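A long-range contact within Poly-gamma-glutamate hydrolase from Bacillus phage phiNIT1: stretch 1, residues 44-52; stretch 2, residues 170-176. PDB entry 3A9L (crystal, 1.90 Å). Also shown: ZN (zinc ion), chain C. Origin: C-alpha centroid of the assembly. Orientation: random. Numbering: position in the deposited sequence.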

# COMPACT_ATOMS: atom_id res chain seq x y z
N ILE A 44 6.29 -16.58 -0.41
CA ILE A 44 5.50 -17.58 -1.19
C ILE A 44 6.21 -17.95 -2.52
O ILE A 44 6.49 -19.15 -2.80
CB ILE A 44 4.02 -17.15 -1.45
CG1 ILE A 44 3.38 -16.56 -0.19
CG2 ILE A 44 3.19 -18.33 -2.00
CD1 ILE A 44 2.15 -15.69 -0.44
N GLU A 45 6.49 -16.95 -3.35
CA GLU A 45 7.33 -17.13 -4.53
C GLU A 45 8.45 -16.10 -4.56
O GLU A 45 8.24 -14.95 -5.04
CB GLU A 45 6.51 -17.06 -5.81
CG GLU A 45 5.79 -18.39 -6.05
CD GLU A 45 4.50 -18.26 -6.82
OE1 GLU A 45 4.35 -17.31 -7.61
OE2 GLU A 45 3.63 -19.16 -6.65
N VAL A 46 9.61 -16.50 -4.04
CA VAL A 46 10.70 -15.57 -3.71
C VAL A 46 11.24 -14.86 -4.92
O VAL A 46 11.52 -15.49 -5.95
CB VAL A 46 11.83 -16.23 -2.88
CG1 VAL A 46 13.02 -15.28 -2.66
CG2 VAL A 46 11.27 -16.68 -1.52
N GLY A 47 11.33 -13.53 -4.78
CA GLY A 47 11.82 -12.63 -5.82
C GLY A 47 10.78 -11.77 -6.52
O GLY A 47 11.13 -10.79 -7.21
N THR A 48 9.52 -12.16 -6.43
CA THR A 48 8.43 -11.37 -7.01
C THR A 48 8.31 -9.97 -6.37
O THR A 48 8.09 -8.97 -7.07
CB THR A 48 7.07 -12.10 -6.87
OG1 THR A 48 6.97 -12.63 -5.56
CG2 THR A 48 6.98 -13.26 -7.86
N THR A 49 8.42 -9.90 -5.05
CA THR A 49 8.39 -8.61 -4.37
C THR A 49 9.41 -7.64 -4.92
O THR A 49 9.07 -6.50 -5.24
CB THR A 49 8.66 -8.77 -2.85
OG1 THR A 49 7.54 -9.41 -2.24
CG2 THR A 49 8.87 -7.41 -2.17
N GLU A 50 10.65 -8.11 -5.08
CA GLU A 50 11.80 -7.23 -5.41
C GLU A 50 11.74 -6.83 -6.87
O GLU A 50 12.06 -5.70 -7.24
CB GLU A 50 13.14 -7.92 -5.10
CG GLU A 50 13.38 -8.18 -3.57
CD GLU A 50 12.62 -9.36 -2.96
OE1 GLU A 50 12.30 -10.34 -3.66
OE2 GLU A 50 12.34 -9.31 -1.73
N LEU A 51 11.33 -7.77 -7.71
CA LEU A 51 11.17 -7.45 -9.12
C LEU A 51 10.03 -6.48 -9.31
O LEU A 51 10.13 -5.60 -10.12
CB LEU A 51 11.00 -8.71 -9.98
CG LEU A 51 10.65 -8.48 -11.46
CD1 LEU A 51 11.80 -7.75 -12.21
CD2 LEU A 51 10.25 -9.76 -12.14
N ILE A 52 8.94 -6.65 -8.57
CA ILE A 52 7.82 -5.71 -8.72
C ILE A 52 8.22 -4.30 -8.26
O ILE A 52 7.84 -3.31 -8.89
CB ILE A 52 6.56 -6.21 -8.03
CG1 ILE A 52 5.87 -7.24 -8.93
CG2 ILE A 52 5.63 -5.04 -7.68
CD1 ILE A 52 4.99 -8.19 -8.22
N GLN A 170 15.86 -18.92 -12.21
CA GLN A 170 16.00 -17.59 -12.79
C GLN A 170 15.97 -16.52 -11.70
O GLN A 170 16.78 -15.56 -11.73
CB GLN A 170 14.93 -17.32 -13.85
CG GLN A 170 14.92 -15.83 -14.33
CD GLN A 170 16.19 -15.41 -15.04
OE1 GLN A 170 16.33 -15.60 -16.25
NE2 GLN A 170 17.11 -14.80 -14.32
N ARG A 171 15.01 -16.67 -10.79
CA ARG A 171 14.87 -15.83 -9.62
C ARG A 171 16.07 -15.93 -8.66
O ARG A 171 16.45 -14.92 -8.07
CB ARG A 171 13.56 -16.15 -8.89
CG ARG A 171 12.32 -16.01 -9.76
CD ARG A 171 11.03 -16.38 -9.02
NE ARG A 171 10.79 -17.81 -8.98
CZ ARG A 171 10.65 -18.52 -7.85
NH1 ARG A 171 10.70 -17.94 -6.64
NH2 ARG A 171 10.43 -19.82 -7.94
N ARG A 172 16.69 -17.10 -8.54
CA ARG A 172 17.94 -17.20 -7.80
C ARG A 172 19.05 -16.39 -8.48
O ARG A 172 19.87 -15.81 -7.79
CB ARG A 172 18.40 -18.65 -7.52
CG ARG A 172 17.83 -19.26 -6.25
CD ARG A 172 18.41 -20.62 -5.95
NE ARG A 172 17.42 -21.66 -5.66
CZ ARG A 172 16.83 -21.91 -4.49
NH1 ARG A 172 17.07 -21.17 -3.40
NH2 ARG A 172 15.96 -22.90 -4.40
N ALA A 173 19.00 -16.27 -9.82
CA ALA A 173 20.01 -15.52 -10.56
C ALA A 173 19.79 -13.99 -10.51
O ALA A 173 20.69 -13.24 -10.85
CB ALA A 173 20.17 -16.04 -12.01
N PHE A 174 18.60 -13.54 -10.09
CA PHE A 174 18.39 -12.11 -9.70
C PHE A 174 19.29 -11.64 -8.52
O PHE A 174 19.49 -10.43 -8.34
CB PHE A 174 16.94 -11.84 -9.24
CG PHE A 174 15.85 -11.98 -10.31
CD1 PHE A 174 16.12 -11.89 -11.67
CD2 PHE A 174 14.52 -12.16 -9.91
CE1 PHE A 174 15.09 -12.01 -12.62
CE2 PHE A 174 13.48 -12.29 -10.86
CZ PHE A 174 13.76 -12.22 -12.21
N PHE A 175 19.77 -12.56 -7.68
CA PHE A 175 20.43 -12.15 -6.42
C PHE A 175 21.90 -12.51 -6.38
O PHE A 175 22.30 -13.53 -6.90
CB PHE A 175 19.71 -12.71 -5.17
CG PHE A 175 18.25 -12.36 -5.10
CD1 PHE A 175 17.85 -11.07 -4.79
CD2 PHE A 175 17.29 -13.32 -5.37
CE1 PHE A 175 16.49 -10.73 -4.75
CE2 PHE A 175 15.92 -13.00 -5.33
CZ PHE A 175 15.53 -11.70 -5.01
N GLN A 176 22.68 -11.65 -5.75
CA GLN A 176 24.11 -11.81 -5.56
C GLN A 176 24.45 -13.13 -4.89
O GLN A 176 23.87 -13.44 -3.84
CB GLN A 176 24.60 -10.62 -4.71
CG GLN A 176 24.56 -9.31 -5.46
CD GLN A 176 25.68 -9.22 -6.42
OE1 GLN A 176 26.80 -9.61 -6.09
NE2 GLN A 176 25.41 -8.78 -7.64
ZN ZN C . 2.27 -17.99 -8.35
O HOH W 1 9.96 -19.27 -4.22
O HOH W 2 3.28 -19.44 -9.78

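The most unusual feature of this contact is a glycine at its center. G47 has phi/psi of 107/-19, angles at which a CB would be jammed against the carbonyl oxygen of V46, so the turn alone calls for glycine. The neighboring stretch leaves little room as well: an ideal CB on G47 would point toward it, tight against CB of R171 at 3.5 Å and in ordinary contact with CE2 of F175 at 3.7 Å and CD2 of F174 at 3.8 Å. With no side chain there, the two backbones come within 5.8 Å, measured from CA of G47 to CA of R171.

G47 sits in a type II turn running from E45 to T48 and is also the N-cap residue of the helix that begins at T48. The turn is held less by its backbone bond, T48 N to E45 O, which is weak at 3.4 Å, than by the side chain of T48, whose OG1 donates to O of E45 at 2.7 Å. Past the turn, N of L51 reaches O of G47 at 3.1 Å and the helix is under way.

Across the gap, the one direct hydrogen bond is made by R171. Its NH1 donates to O of V46 at 2.7 Å with an N-H...O angle of 156°, and the oxygen lies at the edge of the guanidinium, near its plane, where the N-H bonds point. NH1 also lies 3.2 Å from N of V46, but both are donors and cannot bond to each other. Water 1 resolves the pairing by accepting from both, at 2.8 Å from N of V46 and 2.9 Å from NH1 of R171. The arginine thus reads both polar backbone atoms of one residue, one directly and one through water. NE and NH2 of R171 are satisfied elsewhere in the structure.

The aromatic residues pack against G47 and the start of the helix, apart from the arginine's hydrogen bond. F175 turns its ring edge to stretch 1, with CZ 3.9 Å from CA of G47 and 3.8 Å from OE1 of E50. F174 meets the first turn of the helix, its CZ 4.3 Å from CD2 of L51, a loose apolar contact at an oblique angle to the ring.

E45 shows what the turn carries. Its CB lies 4.4 Å from NH1 of R171, yet the end of its side chain leads away to the zinc ion, which OE1 and OE2 of E45 bind at 2.3 and 2.5 Å. The rule to read here is economical: a bare glycine admits the neighbor, and an arginine pins the backbone one residue after a metal ligand.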